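Local coordinates for GAF domain-containing protein (Thermoplasma acidophilum, PDB 4MN7), which probably reduces the free R-sulfoxide of methionine back to methionine, as a type II free methionine-R-sulfoxide reductase built on a GAF domain, at residues L62-N67 and I103-I108. The protein carries 1 engineered substitution. Sequence-based numbering, arbitrary orientation.
Sequences LAVLKN and IGEIDI
Val64 and Ala63 face Glu105 where helix 62-66 passes strand 103-108, their axes 8.5 Å apart at closest approach and running at 139° to each other; Val64 and Gly104 are the nearest CA pair, at 7.0 Å. The contact is small, burying 120 Å² over both sides, and all four touching residues are buried. One carboxylate oxygen does most of the touching: Glu105 OE1 lies 3.6 Å from Val64 CG2 and 3.9 Å from Ala63 CB, distances of van der Waals packing against methyl groups. Glu105 CG sits between its backbone N and carbonyl carbon (chi1 63°), and beyond it the chain is extended, which carries the carboxylate to the helix; the Val64 and Glu105 side chains cross at about a right angle. Val64 CG2, the branch anti to the carbonyl carbon, also approaches Gly104 O at 4.1 Å. Gly104 and Ile103 both face Val96, forming a classic beta bulge beside this point. Asn67, with positive phi, is the C' residue of a Schellman motif ending the helix, and its OD1 accepts a hydrogen bond from Arg97 NE. In the antiparallel sheet of this GAF domain, strand 101-110 lies between strands 27-34 and 90-98, which supply Leu33 against Val64 and Val93 against Ala63 and Glu105. Helix 59-66 covers this face, whereas Ile103, Ile106 and Ile108 pack against helix 118-136 on the opposite one.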
ATOM      1  N   LEU A  62      11.187 -15.047  15.137  1.00 27.83           N
ATOM      2  CA  LEU A  62      12.444 -14.391  15.455  1.00 38.61           C
ATOM      3  C   LEU A  62      12.460 -12.930  15.006  1.00 34.13           C
ATOM      4  O   LEU A  62      12.926 -12.084  15.754  1.00 36.59           O
ATOM      5  CB  LEU A  62      13.669 -15.174  14.921  1.00 37.34           C
ATOM      6  CG  LEU A  62      14.983 -15.017  15.656  1.00 51.01           C
ATOM      7  CD1 LEU A  62      14.773 -15.426  17.109  1.00 52.80           C
ATOM      8  CD2 LEU A  62      16.102 -15.857  15.011  1.00 50.89           C
ATOM      9  N   ALA A  63      11.925 -12.630  13.819  1.00 32.94           N
ATOM     10  CA  ALA A  63      12.017 -11.256  13.310  1.00 33.52           C
ATOM     11  C   ALA A  63      11.251 -10.289  14.208  1.00 35.32           C
ATOM     12  O   ALA A  63      11.616  -9.159  14.392  1.00 30.85           O
ATOM     13  CB  ALA A  63      11.490 -11.175  11.915  1.00 35.77           C
ATOM     14  N   VAL A  64      10.130 -10.750  14.703  1.00 32.84           N
ATOM     15  CA  VAL A  64       9.298  -9.942  15.539  1.00 31.91           C
ATOM     16  C   VAL A  64       9.920  -9.883  16.916  1.00 35.89           C
ATOM     17  O   VAL A  64       9.874  -8.845  17.527  1.00 32.65           O
ATOM     18  CB  VAL A  64       7.881 -10.514  15.609  1.00 37.08           C
ATOM     19  CG1 VAL A  64       7.136  -9.966  16.803  1.00 47.30           C
ATOM     20  CG2 VAL A  64       7.146 -10.076  14.339  1.00 38.06           C
ATOM     21  N   LEU A  65      10.515 -10.974  17.399  1.00 33.51           N
ATOM     22  CA  LEU A  65      10.998 -11.007  18.773  1.00 36.48           C
ATOM     23  C   LEU A  65      12.278 -10.186  18.854  1.00 36.06           C
ATOM     24  O   LEU A  65      12.461  -9.468  19.788  1.00 33.87           O
ATOM     25  CB  LEU A  65      11.292 -12.440  19.221  1.00 35.00           C
ATOM     26  CG  LEU A  65      10.116 -13.354  19.441  1.00 38.79           C
ATOM     27  CD1 LEU A  65      10.648 -14.810  19.667  1.00 43.34           C
ATOM     28  CD2 LEU A  65       9.280 -12.881  20.635  1.00 37.44           C
ATOM     29  N   LYS A  66      13.148 -10.290  17.858  1.00 33.97           N
ATOM     30  CA  LYS A  66      14.366  -9.528  17.821  1.00 39.35           C
ATOM     31  C   LYS A  66      14.091  -8.136  17.263  1.00 37.90           C
ATOM     32  O   LYS A  66      14.930  -7.306  17.340  1.00 37.80           O
ATOM     33  CB  LYS A  66      15.387 -10.131  16.849  1.00 43.01           C
ATOM     34  CG  LYS A  66      16.038 -11.434  17.252  1.00 54.42           C
ATOM     35  CD  LYS A  66      17.440 -11.564  16.610  1.00 60.63           C
ATOM     36  CE  LYS A  66      17.408 -11.336  15.107  1.00 70.26           C
ATOM     37  NZ  LYS A  66      18.743 -11.312  14.456  1.00 78.06           N
ATOM     38  N   ASN A  67      12.959  -7.915  16.609  1.00 36.77           N
ATOM     39  CA  ASN A  67      12.749  -6.693  15.821  1.00 34.29           C
ATOM     40  C   ASN A  67      13.840  -6.406  14.821  1.00 34.44           C
ATOM     41  O   ASN A  67      14.324  -5.320  14.729  1.00 35.65           O
ATOM     42  CB  ASN A  67      12.520  -5.455  16.677  1.00 37.84           C
ATOM     43  CG  ASN A  67      11.918  -4.309  15.857  1.00 42.68           C
ATOM     44  OD1 ASN A  67      11.525  -4.482  14.683  1.00 42.20           O
ATOM     45  ND2 ASN A  67      11.884  -3.156  16.439  1.00 41.70           N
ATOM     46  N   ILE A 103       4.805  -4.873  14.056  1.00 33.21           N
ATOM     47  CA  ILE A 103       3.372  -5.223  14.044  1.00 33.48           C
ATOM     48  C   ILE A 103       3.063  -6.383  13.115  1.00 29.40           C
ATOM     49  O   ILE A 103       1.902  -6.803  12.976  1.00 31.89           O
ATOM     50  CB  ILE A 103       2.495  -4.006  13.711  1.00 31.31           C
ATOM     51  CG1 ILE A 103       2.934  -3.415  12.357  1.00 33.90           C
ATOM     52  CG2 ILE A 103       2.670  -2.978  14.838  1.00 38.73           C
ATOM     53  CD1 ILE A 103       1.832  -2.788  11.546  1.00 34.32           C
ATOM     54  N   GLY A 104       4.093  -6.872  12.477  1.00 31.68           N
ATOM     55  CA  GLY A 104       3.984  -7.909  11.506  1.00 30.10           C
ATOM     56  C   GLY A 104       5.260  -8.068  10.739  1.00 30.79           C
ATOM     57  O   GLY A 104       6.325  -7.652  11.180  1.00 28.83           O
ATOM     58  N   GLU A 105       5.187  -8.781   9.620  1.00 30.12           N
ATOM     59  CA  GLU A 105       6.423  -9.073   8.859  1.00 29.92           C
ATOM     60  C   GLU A 105       6.171  -9.466   7.441  1.00 28.90           C
ATOM     61  O   GLU A 105       5.052  -9.900   7.090  1.00 29.93           O
ATOM     62  CB  GLU A 105       7.177 -10.205   9.585  1.00 31.03           C
ATOM     63  CG  GLU A 105       6.381 -11.493   9.612  1.00 32.93           C
ATOM     64  CD  GLU A 105       7.016 -12.546  10.537  1.00 34.39           C
ATOM     65  OE1 GLU A 105       7.759 -12.200  11.461  1.00 38.80           O
ATOM     66  OE2 GLU A 105       6.851 -13.712  10.244  1.00 33.59           O
ATOM     67  N   ILE A 106       7.209  -9.431   6.631  1.00 33.14           N
ATOM     68  CA  ILE A 106       7.166 -10.003   5.280  1.00 32.27           C
ATOM     69  C   ILE A 106       8.058 -11.210   5.378  1.00 31.85           C
ATOM     70  O   ILE A 106       9.185 -11.077   5.782  1.00 32.62           O
ATOM     71  CB  ILE A 106       7.739  -9.013   4.239  1.00 33.69           C
ATOM     72  CG1 ILE A 106       6.977  -7.709   4.316  1.00 33.34           C
ATOM     73  CG2 ILE A 106       7.641  -9.553   2.818  1.00 37.61           C
ATOM     74  CD1 ILE A 106       7.416  -6.689   3.333  1.00 32.47           C
ATOM     75  N   ASP A 107       7.536 -12.376   4.975  1.00 29.71           N
ATOM     76  CA  ASP A 107       8.236 -13.643   4.954  1.00 29.04           C
ATOM     77  C   ASP A 107       8.375 -14.102   3.542  1.00 27.68           C
ATOM     78  O   ASP A 107       7.369 -14.270   2.829  1.00 28.66           O
ATOM     79  CB  ASP A 107       7.401 -14.670   5.745  1.00 28.45           C
ATOM     80  CG  ASP A 107       8.056 -16.046   5.870  1.00 33.07           C
ATOM     81  OD1 ASP A 107       9.310 -16.140   5.785  1.00 34.39           O
ATOM     82  OD2 ASP A 107       7.303 -17.048   6.079  1.00 33.14           O
ATOM     83  N   ILE A 108       9.612 -14.322   3.120  1.00 31.28           N
ATOM     84  CA  ILE A 108       9.866 -14.787   1.747  1.00 31.22           C
ATOM     85  C   ILE A 108      10.773 -16.024   1.725  1.00 30.66           C
ATOM     86  O   ILE A 108      11.851 -16.038   2.314  1.00 29.59           O
ATOM     87  CB  ILE A 108      10.551 -13.659   0.939  1.00 32.03           C
ATOM     88  CG1 ILE A 108       9.713 -12.407   0.965  1.00 32.33           C
ATOM     89  CG2 ILE A 108      10.752 -14.078  -0.492  1.00 36.45           C
ATOM     90  CD1 ILE A 108      10.330 -11.188   0.255  1.00 36.11           C
TER